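Local coordinates for beta-L-arabinobiosidase (Bacteroides thetaiotaomicron, PDB 5MQR), which probably hydrolyses arabinose-containing chains of plant pectin as a beta-L-arabinobiosidase, and may also carry a sialidase-like activity, at residues G766-D769 against F770-D773; E779-Y782 against Q783-R787; M845-R848 against Y849-A853; I887-I890 against P891-F894; R1033-L1036 against D1037-E1041. All blocks are in the same frame, centred on the assembly; numbering follows the deposited sequence.

In the fold
The five contacts are local ones, in series along the C-terminal part of the chain and on the same side of its centre. Contacts 1 and 2 lie on helix 768-788, at its beginning and toward its end, centres about 21 Å apart. Contact 3, on helix 843-864, packs directly against contact 2, about 13 Å between centres. Contact 4 is the buried turn around helix 890-893, about 20 Å from contact 3 between centres. Contact 5, in the family 65 C-terminal region, has its centre closest to that of contact 1, about 16 Å away. Contacts 2 and 3 thus tie two helices together, and contact 5 meets helices of the glycoside hydrolase region through Leu-1036 and Arg-1033.

Contact 1 (G766-D769 against F770-D773); sequences GDKD and FMLD
Asp-767 is the N-cap of helix 768-788: its OD1 accepts from Phe-770 N at 3.2 Å in a nearly straight bond (167°). The donor arrives from above the carboxylate plane, and CG of Asp-767, placed opposite its own backbone N (chi1 -178°), carries the carboxylate over the first turn. A negative charge here probably interacts well with the positive end of the helix. The regular backbone ladder starts just behind, with Leu-772 N bonded to Lys-768 O at 2.8 Å and Asp-773 N to Asp-769 O at 3.1 Å. By comparison, the bond from Met-771 N to Asp-767 O is weak, at 3.4 Å. Just before the cap, Gly-766 leaves the preceding helix 754-765 with positive phi, and the chain passes from one helix to the next in two residues.

Beside the capping bond, Asp-767 OD2 rests on Phe-770 CB at 3.6 Å. The ring itself leads off to Arg-761, which makes a cation-pi contact, and to His-733, while the carboxylate of Asp-773 pairs with Arg-737. On another side of the turn Lys-768 CG meets Leu-772 CD1 at 4.1 Å, and CG of Leu-772 sits 3.3 Å from Lys-768 O.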
loop_
_atom_site.group_PDB
_atom_site.type_symbol
_atom_site.label_atom_id
_atom_site.label_comp_id
_atom_site.label_asym_id
_atom_site.label_seq_id
_atom_site.Cartn_x
_atom_site.Cartn_y
_atom_site.Cartn_z
ATOM N N GLY A 766 25.053 -9.242 0.553
ATOM C CA GLY A 766 25.161 -10.620 1.009
ATOM C C GLY A 766 26.003 -11.555 0.159
ATOM O O GLY A 766 25.981 -12.752 0.403
ATOM N N ASP A 767 26.747 -11.041 -0.821
ATOM C CA ASP A 767 27.540 -11.895 -1.721
ATOM C C ASP A 767 28.874 -12.324 -1.037
ATOM O O ASP A 767 29.901 -11.623 -1.096
ATOM C CB ASP A 767 27.762 -11.186 -3.073
ATOM C CG ASP A 767 28.553 -12.039 -4.098
ATOM O OD1 ASP A 767 29.101 -13.122 -3.774
ATOM O OD2 ASP A 767 28.659 -11.580 -5.257
ATOM N N LYS A 768 28.829 -13.497 -0.416
ATOM C CA LYS A 768 29.944 -14.039 0.368
ATOM C C LYS A 768 31.168 -14.276 -0.506
ATOM O O LYS A 768 32.258 -13.888 -0.140
ATOM C CB LYS A 768 29.523 -15.340 1.077
ATOM C CG LYS A 768 29.953 -15.494 2.536
ATOM C CD LYS A 768 28.828 -16.133 3.377
ATOM C CE LYS A 768 29.167 -16.160 4.865
ATOM N NZ LYS A 768 30.387 -16.989 5.132
ATOM N N ASP A 769 30.990 -14.868 -1.679
ATOM C CA ASP A 769 32.144 -15.219 -2.526
ATOM C C ASP A 769 32.938 -14.014 -3.044
ATOM O O ASP A 769 34.154 -14.117 -3.163
ATOM C CB ASP A 769 31.734 -16.092 -3.715
ATOM C CG ASP A 769 31.167 -17.438 -3.291
ATOM O OD1 ASP A 769 31.593 -18.017 -2.259
ATOM O OD2 ASP A 769 30.274 -17.909 -4.009
ATOM N N PHE A 770 32.260 -12.913 -3.374
ATOM C CA PHE A 770 32.962 -11.698 -3.765
ATOM C C PHE A 770 33.858 -11.169 -2.611
ATOM O O PHE A 770 35.048 -10.882 -2.828
ATOM C CB PHE A 770 31.986 -10.600 -4.227
ATOM C CG PHE A 770 32.676 -9.322 -4.602
ATOM C CD1 PHE A 770 33.003 -8.374 -3.624
ATOM C CD2 PHE A 770 33.068 -9.095 -5.918
ATOM C CE1 PHE A 770 33.689 -7.215 -3.967
ATOM C CE2 PHE A 770 33.733 -7.932 -6.262
ATOM C CZ PHE A 770 34.046 -6.994 -5.282
HETATM N N MSE A 771 33.262 -11.037 -1.418
HETATM C CA MSE A 771 33.939 -10.563 -0.212
HETATM C C MSE A 771 35.081 -11.493 0.145
HETATM O O MSE A 771 36.183 -11.024 0.326
HETATM C CB MSE A 771 32.932 -10.391 0.926
HETATM C CG MSE A 771 33.480 -9.870 2.263
HETATM SE SE MSE A 771 34.169 -11.408 3.303
HETATM C CE MSE A 771 32.444 -12.292 3.698
ATOM N N LEU A 772 34.850 -12.802 0.230
ATOM C CA LEU A 772 35.910 -13.766 0.610
ATOM C C LEU A 772 37.097 -13.705 -0.351
ATOM O O LEU A 772 38.268 -13.722 0.084
ATOM C CB LEU A 772 35.375 -15.201 0.694
ATOM C CG LEU A 772 34.339 -15.514 1.802
ATOM C CD1 LEU A 772 33.733 -16.912 1.666
ATOM C CD2 LEU A 772 34.954 -15.368 3.183
ATOM N N ASP A 773 36.794 -13.585 -1.646
ATOM C CA ASP A 773 37.824 -13.475 -2.689
ATOM C C ASP A 773 38.654 -12.169 -2.648
ATOM O O ASP A 773 39.752 -12.143 -3.169
ATOM C CB ASP A 773 37.183 -13.675 -4.077
ATOM C CG ASP A 773 38.176 -13.524 -5.217
ATOM O OD1 ASP A 773 38.961 -14.465 -5.485
ATOM O OD2 ASP A 773 38.173 -12.431 -5.826
#

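Contact 2 (E779-Y782 against Q783-R787)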
loop_
_atom_site.group_PDB
_atom_site.type_symbol
_atom_site.label_atom_id
_atom_site.label_comp_id
_atom_site.label_asym_id
_atom_site.label_seq_id
_atom_site.Cartn_x
_atom_site.Cartn_y
_atom_site.Cartn_z
ATOM N N GLU A 779 44.150 -7.266 2.812
ATOM C CA GLU A 779 45.270 -7.445 3.771
ATOM C C GLU A 779 46.538 -6.834 3.236
ATOM O O GLU A 779 47.249 -6.162 3.973
ATOM C CB GLU A 779 45.561 -8.926 4.089
ATOM C CG GLU A 779 44.450 -9.659 4.800
ATOM C CD GLU A 779 44.729 -11.154 4.914
ATOM O OE1 GLU A 779 45.679 -11.499 5.633
ATOM O OE2 GLU A 779 43.982 -11.963 4.294
ATOM N N THR A 780 46.832 -7.097 1.965
ATOM C CA THR A 780 47.973 -6.475 1.305
ATOM C C THR A 780 47.880 -4.938 1.397
ATOM O O THR A 780 48.862 -4.280 1.726
ATOM C CB THR A 780 48.091 -6.915 -0.177
ATOM O OG1 THR A 780 48.213 -8.338 -0.231
ATOM C CG2 THR A 780 49.328 -6.242 -0.886
ATOM N N GLU A 781 46.697 -4.382 1.117
ATOM C CA GLU A 781 46.500 -2.936 1.266
ATOM C C GLU A 781 46.797 -2.462 2.704
ATOM O O GLU A 781 47.570 -1.499 2.901
ATOM C CB GLU A 781 45.084 -2.533 0.864
ATOM C CG GLU A 781 44.789 -1.050 1.001
ATOM C CD GLU A 781 43.376 -0.688 0.588
ATOM O OE1 GLU A 781 42.478 -1.566 0.612
ATOM O OE2 GLU A 781 43.167 0.506 0.263
ATOM N N TYR A 782 46.177 -3.133 3.683
ATOM C CA TYR A 782 46.318 -2.763 5.092
ATOM C C TYR A 782 47.802 -2.762 5.508
ATOM O O TYR A 782 48.297 -1.787 6.072
ATOM C CB TYR A 782 45.520 -3.713 5.988
ATOM C CG TYR A 782 45.485 -3.254 7.418
ATOM C CD1 TYR A 782 46.579 -3.438 8.262
ATOM C CD2 TYR A 782 44.362 -2.611 7.934
ATOM C CE1 TYR A 782 46.541 -2.985 9.567
ATOM C CE2 TYR A 782 44.322 -2.171 9.242
ATOM C CZ TYR A 782 45.406 -2.356 10.053
ATOM O OH TYR A 782 45.357 -1.903 11.352
ATOM N N GLN A 783 48.495 -3.854 5.209
ATOM C CA GLN A 783 49.884 -4.026 5.616
ATOM C C GLN A 783 50.814 -2.950 5.013
ATOM O O GLN A 783 51.788 -2.555 5.664
ATOM C CB GLN A 783 50.380 -5.455 5.308
ATOM C CG GLN A 783 49.786 -6.523 6.232
ATOM C CD GLN A 783 50.188 -7.946 5.837
ATOM O OE1 GLN A 783 51.367 -8.302 5.867
ATOM N NE2 GLN A 783 49.214 -8.765 5.472
ATOM N N ARG A 784 50.488 -2.468 3.804
ATOM C CA ARG A 784 51.271 -1.426 3.155
ATOM C C ARG A 784 51.160 -0.141 3.973
ATOM O O ARG A 784 52.183 0.439 4.341
ATOM C CB ARG A 784 50.847 -1.206 1.687
ATOM C CG ARG A 784 51.605 -0.066 1.012
ATOM C CD ARG A 784 51.257 0.129 -0.461
ATOM N NE ARG A 784 49.826 0.089 -0.768
ATOM C CZ ARG A 784 48.934 1.032 -0.447
ATOM N NH1 ARG A 784 49.277 2.113 0.248
ATOM N NH2 ARG A 784 47.667 0.878 -0.802
ATOM N N TRP A 785 49.931 0.272 4.288
ATOM C CA TRP A 785 49.736 1.453 5.134
ATOM C C TRP A 785 50.423 1.326 6.498
ATOM O O TRP A 785 51.057 2.259 6.975
ATOM C CB TRP A 785 48.237 1.779 5.311
ATOM C CG TRP A 785 47.623 2.366 4.077
ATOM C CD1 TRP A 785 46.600 1.841 3.334
ATOM C CD2 TRP A 785 48.000 3.581 3.437
ATOM N NE1 TRP A 785 46.317 2.664 2.257
ATOM C CE2 TRP A 785 47.150 3.746 2.311
ATOM C CE3 TRP A 785 48.962 4.563 3.714
ATOM C CZ2 TRP A 785 47.246 4.838 1.452
ATOM C CZ3 TRP A 785 49.068 5.667 2.844
ATOM C CH2 TRP A 785 48.203 5.792 1.725
ATOM N N GLU A 786 50.269 0.166 7.118
ATOM C CA GLU A 786 50.908 -0.149 8.395
ATOM C C GLU A 786 52.431 -0.058 8.331
ATOM O O GLU A 786 53.055 0.441 9.238
ATOM C CB GLU A 786 50.507 -1.559 8.843
ATOM C CG GLU A 786 50.985 -1.956 10.225
ATOM C CD GLU A 786 50.415 -3.296 10.621
ATOM O OE1 GLU A 786 50.852 -4.303 10.028
ATOM O OE2 GLU A 786 49.509 -3.336 11.493
ATOM N N ARG A 787 53.008 -0.542 7.246
ATOM C CA ARG A 787 54.459 -0.476 7.032
ATOM C C ARG A 787 54.955 0.964 6.791
ATOM O O ARG A 787 55.980 1.355 7.348
ATOM C CB ARG A 787 54.844 -1.439 5.898
ATOM C CG ARG A 787 56.200 -1.243 5.219
ATOM C CD ARG A 787 56.661 -2.501 4.469
ATOM N NE ARG A 787 55.547 -3.381 4.069
ATOM C CZ ARG A 787 54.750 -3.221 2.994
ATOM N NH1 ARG A 787 54.905 -2.198 2.135
ATOM N NH2 ARG A 787 53.775 -4.099 2.775
HETATM O O HOH W 1 51.532 -5.023 1.730
HETATM O O HOH W 2 45.100 2.245 -0.317
HETATM O O HOH W 3 47.761 -1.426 12.371
#
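Gln-783 N binds Glu-779 O at 2.9 Å and Glu-786 N binds Tyr-782 O at 3.0 Å, two rungs of the alpha-helical backbone ladder of helix 768-788. Trp-785 N to Glu-781 O is longer at 3.3 Å, and the same oxygen takes a second, weak bond from Arg-784 N.

Water joins the polar ends. One molecule accepts from Arg-784 NH2 and, at 2.9 Å, from Trp-785 NE1, and probably donates to Glu-781 OE2, linking groups whose charged atoms do not touch directly. A second water donates to Glu-786 OE2 at 2.7 Å and also reaches Tyr-782 OH, bridging from one turn to the next.

Among the flat groups, Glu-786 OE2 lies in the plane of the Tyr-782 ring, 3.6 Å from CE1, with its carboxylate turned almost perpendicular (88°). The Arg-784 chain is extended until it bends at chi3 (45°), and NH1 comes to lie over a face of the Trp-785 indole toward its rim. Glu-781 CG touches Trp-785 CD1 at 4.1 Å, the two side chains running side by side.

Tyr-736, Ser-752 and Asn-754 hold the carboxylate of Glu-781, and Arg-852 of helix 843-864 pairs with Glu-786. Tyr-782 is wedged between that helix and helix 820-839, whose Met-826 also meets Trp-785.

Contact 3 (M845-R848 against Y849-A853); sequences MAMR and YGMRA
Tyr-849 N donates a hydrogen bond to Met-845 O at 3.1 Å, one rung of the ladder within helix 843-864. Two more follow, Gly-850 N to Ala-846 O and Met-851 N to Met-847 O, the latter at 2.9 Å. Ala-846 O has a second donor, Ser-834 OG of helix 820-839. Arg-852 N to Arg-848 O is weak at 3.4 Å.

Arg-852 NE has its salt-bridge partner in Glu-786 of helix 768-788, and NH2 is hydrogen-bonded elsewhere too. An extended chain from CG to NE brings Arg-852 NH1 over the centre of the Tyr-849 ring, about 3.6 Å above its plane. Met-845 O lies in that ring's plane at the edge, 3.5 Å from Tyr-849 CD2. Met-845, Met-847 and Met-851 are all selenomethionines: CG of Met-845 packs on Tyr-849 CD2 at 3.9 Å, while SE of Met-847 meets CG of Met-851.

With a carboxylate on NE and an aromatic face under NH1, the positive charge of Arg-852 is probably well compensated, although Arg-848 nearby is also cationic.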
loop_
_atom_site.group_PDB
_atom_site.type_symbol
_atom_site.label_atom_id
_atom_site.label_comp_id
_atom_site.label_asym_id
_atom_site.label_seq_id
_atom_site.Cartn_x
_atom_site.Cartn_y
_atom_site.Cartn_z
HETATM N N MSE A 845 43.367 -14.851 11.707
HETATM C CA MSE A 845 43.216 -13.546 11.069
HETATM C C MSE A 845 42.264 -12.682 11.869
HETATM O O MSE A 845 42.493 -11.488 12.018
HETATM C CB MSE A 845 42.715 -13.729 9.635
HETATM C CG MSE A 845 42.378 -12.431 8.912
HETATM SE SE MSE A 845 41.699 -12.827 7.087
HETATM C CE MSE A 845 40.872 -11.052 6.971
ATOM N N ALA A 846 41.187 -13.276 12.377
ATOM C CA ALA A 846 40.257 -12.547 13.216
ATOM C C ALA A 846 40.971 -11.904 14.395
ATOM O O ALA A 846 40.755 -10.741 14.665
ATOM C CB ALA A 846 39.148 -13.447 13.710
HETATM N N MSE A 847 41.837 -12.650 15.065
HETATM C CA MSE A 847 42.562 -12.120 16.218
HETATM C C MSE A 847 43.615 -11.114 15.818
HETATM O O MSE A 847 43.669 -10.052 16.403
HETATM C CB MSE A 847 43.214 -13.244 17.021
HETATM C CG MSE A 847 43.915 -12.783 18.308
HETATM SE SE MSE A 847 42.654 -11.725 19.404
HETATM C CE MSE A 847 41.198 -13.013 19.661
ATOM N N ARG A 848 44.459 -11.436 14.833
ATOM C CA ARG A 848 45.491 -10.486 14.344
ATOM C C ARG A 848 44.925 -9.081 14.063
ATOM O O ARG A 848 45.513 -8.074 14.476
ATOM C CB ARG A 848 46.202 -10.997 13.083
ATOM C CG ARG A 848 47.370 -11.924 13.347
ATOM C CD ARG A 848 48.024 -12.401 12.059
ATOM N NE ARG A 848 47.275 -13.481 11.415
ATOM C CZ ARG A 848 47.277 -14.767 11.798
ATOM N NH1 ARG A 848 47.973 -15.182 12.853
ATOM N NH2 ARG A 848 46.551 -15.647 11.118
ATOM N N TYR A 849 43.788 -9.020 13.392
ATOM C CA TYR A 849 43.202 -7.735 13.037
ATOM C C TYR A 849 42.322 -7.142 14.136
ATOM O O TYR A 849 42.218 -5.929 14.214
ATOM C CB TYR A 849 42.460 -7.814 11.694
ATOM C CG TYR A 849 43.420 -7.820 10.539
ATOM C CD1 TYR A 849 43.913 -6.630 10.026
ATOM C CD2 TYR A 849 43.872 -9.010 9.984
ATOM C CE1 TYR A 849 44.817 -6.617 8.967
ATOM C CE2 TYR A 849 44.787 -9.021 8.935
ATOM C CZ TYR A 849 45.255 -7.822 8.425
ATOM O OH TYR A 849 46.153 -7.821 7.386
ATOM N N GLY A 850 41.696 -7.978 14.963
ATOM C CA GLY A 850 40.960 -7.525 16.137
ATOM C C GLY A 850 41.885 -6.866 17.154
ATOM O O GLY A 850 41.523 -5.870 17.753
HETATM N N MSE A 851 43.086 -7.414 17.334
HETATM C CA MSE A 851 44.124 -6.787 18.158
HETATM C C MSE A 851 44.547 -5.446 17.633
HETATM O O MSE A 851 44.796 -4.543 18.427
HETATM C CB MSE A 851 45.417 -7.583 18.180
HETATM C CG MSE A 851 45.312 -8.850 19.001
HETATM SE SE MSE A 851 45.077 -8.494 20.922
HETATM C CE MSE A 851 46.594 -7.284 21.306
ATOM N N ARG A 852 44.680 -5.321 16.309
ATOM C CA ARG A 852 45.033 -4.033 15.688
ATOM C C ARG A 852 43.951 -2.985 15.917
ATOM O O ARG A 852 44.253 -1.816 16.162
ATOM C CB ARG A 852 45.289 -4.170 14.193
ATOM C CG ARG A 852 46.586 -4.869 13.862
ATOM C CD ARG A 852 46.538 -5.220 12.399
ATOM N NE ARG A 852 47.840 -5.526 11.838
ATOM C CZ ARG A 852 48.246 -6.710 11.379
ATOM N NH1 ARG A 852 47.477 -7.807 11.418
ATOM N NH2 ARG A 852 49.473 -6.802 10.875
ATOM N N ALA A 853 42.701 -3.433 15.849
ATOM C CA ALA A 853 41.548 -2.584 16.128
ATOM C C ALA A 853 41.533 -2.126 17.592
ATOM O O ALA A 853 41.467 -0.942 17.831
ATOM C CB ALA A 853 40.244 -3.275 15.743
#

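Contact 4 (I887-I890 against P891-F894); sequences IGYI and PWYF
The Ile-890 and Phe-894 side chains run alongside each other in one direction, with CG2 of the isoleucine 3.7 Å from CE2 of the phenylalanine. CG2 is set opposite the backbone N of Ile-890, which brings this branch rather than CG1 to the ring. Tyr-893 CD1 sits over a face of the Phe-894 ring, toward its rim. Beside this pair, Tyr-889 CD1 meets Trp-892 CZ3 at 4.0 Å; the indole carbon comes to the rim of the tyrosine, close to its plane.

The residues form a short turn from a 3-10 segment into the weakly bonded helix 890-893, buried, probably within the helical toroid of a six-hairpin glycosidase. Helices 820-839 and 948-964 touch it, and Trp-907 stacks on Tyr-889 while meeting Trp-892 edge-to-face.

The indole edge is lined by carbonyls, with Tyr-889 O 3.5 Å from CE3 and Gly-888 O 3.6 Å from CZ3 of Trp-892. Pro-891 has no N-H to give. Trp-892 N binds Tyr-889 O at 3.1 Å, from 40° out of the carbonyl plane. A weak bond joins Tyr-893 N to Ile-890 O at 2.9 Å. Beyond the turn, Tyr-889 OH bonds to Ala-906 O and Trp-892 O accepts from Asn-960 ND2.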
loop_
_atom_site.group_PDB
_atom_site.type_symbol
_atom_site.label_atom_id
_atom_site.label_comp_id
_atom_site.label_asym_id
_atom_site.label_seq_id
_atom_site.Cartn_x
_atom_site.Cartn_y
_atom_site.Cartn_z
ATOM N N ILE A 887 36.949 16.421 10.716
ATOM C CA ILE A 887 37.638 15.140 10.822
ATOM C C ILE A 887 37.535 14.542 12.221
ATOM O O ILE A 887 37.655 13.350 12.366
ATOM C CB ILE A 887 39.118 15.160 10.361
ATOM C CG1 ILE A 887 39.977 16.119 11.196
ATOM C CG2 ILE A 887 39.194 15.480 8.878
ATOM C CD1 ILE A 887 41.482 15.916 11.008
ATOM N N GLY A 888 37.295 15.365 13.235
ATOM C CA GLY A 888 37.081 14.877 14.601
ATOM C C GLY A 888 35.827 14.035 14.823
ATOM O O GLY A 888 35.686 13.414 15.888
ATOM N N TYR A 889 34.902 14.046 13.855
ATOM C CA TYR A 889 33.740 13.182 13.907
ATOM C C TYR A 889 33.960 11.825 13.249
ATOM O O TYR A 889 33.178 10.927 13.491
ATOM C CB TYR A 889 32.510 13.869 13.314
ATOM C CG TYR A 889 32.007 15.047 14.135
ATOM C CD1 TYR A 889 31.639 14.903 15.481
ATOM C CD2 TYR A 889 31.883 16.309 13.557
ATOM C CE1 TYR A 889 31.191 16.001 16.215
ATOM C CE2 TYR A 889 31.435 17.400 14.279
ATOM C CZ TYR A 889 31.102 17.254 15.598
ATOM O OH TYR A 889 30.661 18.373 16.261
ATOM N N ILE A 890 35.052 11.647 12.505
ATOM C CA ILE A 890 35.327 10.397 11.773
ATOM C C ILE A 890 35.431 9.165 12.685
ATOM O O ILE A 890 34.993 8.109 12.290
ATOM C CB ILE A 890 36.551 10.530 10.849
ATOM C CG1 ILE A 890 36.263 11.559 9.745
ATOM C CG2 ILE A 890 36.890 9.227 10.132
ATOM C CD1 ILE A 890 37.487 11.901 8.906
ATOM N N PRO A 891 35.931 9.293 13.930
ATOM C CA PRO A 891 35.860 8.099 14.776
ATOM C C PRO A 891 34.474 7.416 14.813
ATOM O O PRO A 891 34.410 6.176 14.792
ATOM C CB PRO A 891 36.254 8.625 16.153
ATOM C CG PRO A 891 37.172 9.768 15.841
ATOM C CD PRO A 891 36.507 10.428 14.660
ATOM N N TRP A 892 33.395 8.205 14.852
ATOM C CA TRP A 892 32.030 7.657 14.842
ATOM C C TRP A 892 31.562 7.074 13.496
ATOM O O TRP A 892 30.630 6.287 13.463
ATOM C CB TRP A 892 31.011 8.696 15.300
ATOM C CG TRP A 892 31.083 8.926 16.740
ATOM C CD1 TRP A 892 30.544 8.150 17.717
ATOM C CD2 TRP A 892 31.757 9.988 17.397
ATOM N NE1 TRP A 892 30.817 8.672 18.934
ATOM C CE2 TRP A 892 31.552 9.811 18.776
ATOM C CE3 TRP A 892 32.477 11.101 16.952
ATOM C CZ2 TRP A 892 32.065 10.684 19.729
ATOM C CZ3 TRP A 892 33.006 11.979 17.904
ATOM C CH2 TRP A 892 32.797 11.757 19.278
ATOM N N TYR A 893 32.196 7.453 12.403
ATOM C CA TYR A 893 31.992 6.780 11.109
ATOM C C TYR A 893 32.240 5.267 11.212
ATOM O O TYR A 893 31.635 4.491 10.483
ATOM C CB TYR A 893 32.908 7.404 10.042
ATOM C CG TYR A 893 32.641 7.005 8.634
ATOM C CD1 TYR A 893 33.130 5.821 8.145
ATOM C CD2 TYR A 893 31.963 7.852 7.762
ATOM C CE1 TYR A 893 32.879 5.430 6.845
ATOM C CE2 TYR A 893 31.732 7.493 6.446
ATOM C CZ TYR A 893 32.195 6.271 5.988
ATOM O OH TYR A 893 31.994 5.863 4.681
ATOM N N PHE A 894 33.121 4.862 12.122
ATOM C CA PHE A 894 33.437 3.453 12.318
ATOM C C PHE A 894 33.048 2.959 13.694
ATOM O O PHE A 894 33.529 1.921 14.136
ATOM C CB PHE A 894 34.933 3.223 12.064
ATOM C CG PHE A 894 35.404 3.775 10.769
ATOM C CD1 PHE A 894 35.305 3.035 9.606
ATOM C CD2 PHE A 894 35.916 5.045 10.699
ATOM C CE1 PHE A 894 35.718 3.565 8.383
ATOM C CE2 PHE A 894 36.337 5.579 9.489
ATOM C CZ PHE A 894 36.244 4.838 8.326
#

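Contact 5 (R1033-L1036 against D1037-E1041)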
loop_
_atom_site.group_PDB
_atom_site.type_symbol
_atom_site.label_atom_id
_atom_site.label_comp_id
_atom_site.label_asym_id
_atom_site.label_seq_id
_atom_site.Cartn_x
_atom_site.Cartn_y
_atom_site.Cartn_z
ATOM N N ARG A 1033 19.435 -0.003 8.388
ATOM C CA ARG A 1033 20.753 -0.228 8.992
ATOM C C ARG A 1033 21.370 -1.560 8.576
ATOM O O ARG A 1033 21.013 -2.603 9.099
ATOM C CB ARG A 1033 20.644 -0.155 10.522
ATOM C CG ARG A 1033 19.920 1.099 11.046
ATOM C CD ARG A 1033 20.635 2.405 10.712
ATOM N NE ARG A 1033 21.973 2.461 11.297
ATOM C CZ ARG A 1033 22.917 3.352 10.979
ATOM N NH1 ARG A 1033 22.696 4.305 10.061
ATOM N NH2 ARG A 1033 24.107 3.298 11.583
ATOM N N PRO A 1034 22.313 -1.537 7.629
ATOM C CA PRO A 1034 22.758 -2.844 7.117
ATOM C C PRO A 1034 23.434 -3.692 8.166
ATOM O O PRO A 1034 24.080 -3.153 9.054
ATOM C CB PRO A 1034 23.740 -2.467 5.997
ATOM C CG PRO A 1034 23.309 -1.089 5.586
ATOM C CD PRO A 1034 22.879 -0.419 6.852
ATOM N N ARG A 1035 23.251 -5.005 8.072
ATOM C CA ARG A 1035 23.772 -5.958 9.049
ATOM C C ARG A 1035 24.329 -7.193 8.384
ATOM O O ARG A 1035 24.012 -7.490 7.237
ATOM C CB ARG A 1035 22.665 -6.408 9.997
ATOM C CG ARG A 1035 22.117 -5.311 10.887
ATOM C CD ARG A 1035 20.751 -5.693 11.376
ATOM N NE ARG A 1035 20.816 -6.827 12.296
ATOM C CZ ARG A 1035 20.547 -6.784 13.602
ATOM N NH1 ARG A 1035 20.177 -5.662 14.202
ATOM N NH2 ARG A 1035 20.647 -7.895 14.333
ATOM N N LEU A 1036 25.130 -7.936 9.141
ATOM C CA LEU A 1036 25.714 -9.206 8.681
ATOM C C LEU A 1036 24.737 -10.367 8.710
ATOM O O LEU A 1036 24.937 -11.343 8.008
ATOM C CB LEU A 1036 26.909 -9.586 9.552
ATOM C CG LEU A 1036 28.066 -8.594 9.560
ATOM C CD1 LEU A 1036 28.971 -8.829 10.752
ATOM C CD2 LEU A 1036 28.835 -8.673 8.256
ATOM N N ASP A 1037 23.708 -10.274 9.543
ATOM C CA ASP A 1037 22.818 -11.410 9.832
ATOM C C ASP A 1037 21.535 -11.314 8.981
ATOM O O ASP A 1037 21.497 -10.544 8.024
ATOM C CB ASP A 1037 22.558 -11.497 11.361
ATOM C CG ASP A 1037 21.753 -10.309 11.910
ATOM O OD1 ASP A 1037 21.261 -9.477 11.119
ATOM O OD2 ASP A 1037 21.597 -10.195 13.145
ATOM N N ASP A 1038 20.495 -12.070 9.342
ATOM C CA ASP A 1038 19.255 -12.144 8.577
ATOM C C ASP A 1038 18.154 -11.233 9.132
ATOM O O ASP A 1038 16.985 -11.377 8.766
ATOM C CB ASP A 1038 18.752 -13.600 8.553
ATOM C CG ASP A 1038 19.835 -14.581 8.144
ATOM O OD1 ASP A 1038 20.735 -14.163 7.363
ATOM O OD2 ASP A 1038 19.815 -15.751 8.616
ATOM N N THR A 1039 18.513 -10.299 9.996
ATOM C CA THR A 1039 17.530 -9.461 10.664
ATOM C C THR A 1039 17.484 -8.113 9.918
ATOM O O THR A 1039 18.519 -7.602 9.494
ATOM C CB THR A 1039 17.869 -9.350 12.179
ATOM O OG1 THR A 1039 17.549 -10.601 12.816
ATOM C CG2 THR A 1039 17.101 -8.238 12.870
ATOM N N ILE A 1040 16.284 -7.572 9.722
ATOM C CA ILE A 1040 16.135 -6.252 9.132
ATOM C C ILE A 1040 15.915 -5.237 10.246
ATOM O O ILE A 1040 15.066 -5.445 11.110
ATOM C CB ILE A 1040 14.952 -6.185 8.164
ATOM C CG1 ILE A 1040 15.083 -7.275 7.094
ATOM C CG2 ILE A 1040 14.842 -4.780 7.551
ATOM C CD1 ILE A 1040 13.848 -7.390 6.217
ATOM N N GLU A 1041 16.680 -4.149 10.209
ATOM C CA GLU A 1041 16.653 -3.118 11.251
ATOM C C GLU A 1041 16.483 -1.779 10.556
ATOM O O GLU A 1041 17.314 -1.408 9.739
ATOM C CB GLU A 1041 17.963 -3.140 12.055
ATOM C CG GLU A 1041 18.120 -2.042 13.122
ATOM C CD GLU A 1041 19.542 -1.944 13.716
ATOM O OE1 GLU A 1041 20.420 -2.758 13.378
ATOM O OE2 GLU A 1041 19.803 -1.033 14.536
HETATM O O HOH W 4 18.947 -4.294 8.363
HETATM O O HOH W 5 23.353 -12.993 6.578
#
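A bend at chi3 (68°) turns the guanidinium of Arg-1035 toward Asp-1037, whose CG is tucked between its own backbone N and carbonyl carbon (chi1 67°). The two groups meet side-on and nearly coplanar, 22° apart. NE of Arg-1035 binds Asp-1037 OD1 at 2.9 Å, and Arg-1035 NH2 binds Asp-1037 OD2 on its syn lone pair at 2.8 Å. Arg-1035 NH1 holds Glu-1041 OE1 at 3.0 Å from above that carboxylate plane, which completes a salt-bridge network of three residues. Thr-1039 CG2 lies over the centre of the guanidinium face.

Asp-1037 OD1 has a second donor: Thr-1039 N, at 3.1 Å, closes an Asx turn and approaches from the face opposite to NE. Flat pairing and this turn together should fix the carboxylate firmly. At the open end of the hairpin-like loop, Arg-1033 N bonds to Glu-1041 O at 2.9 Å, and a water links Arg-1033 O to Glu-1041 N.

The returning strand 1040-1042 pairs antiparallel with strand 1101-1103 through Ile-1040 and Cys-1103. From the outgoing arm, Pro-1034 and Leu-1036 pack on helix 754-765, while Arg-1033 reaches helix 948-964 and bonds to Asn-960, joining the C-terminal region to the helical domain.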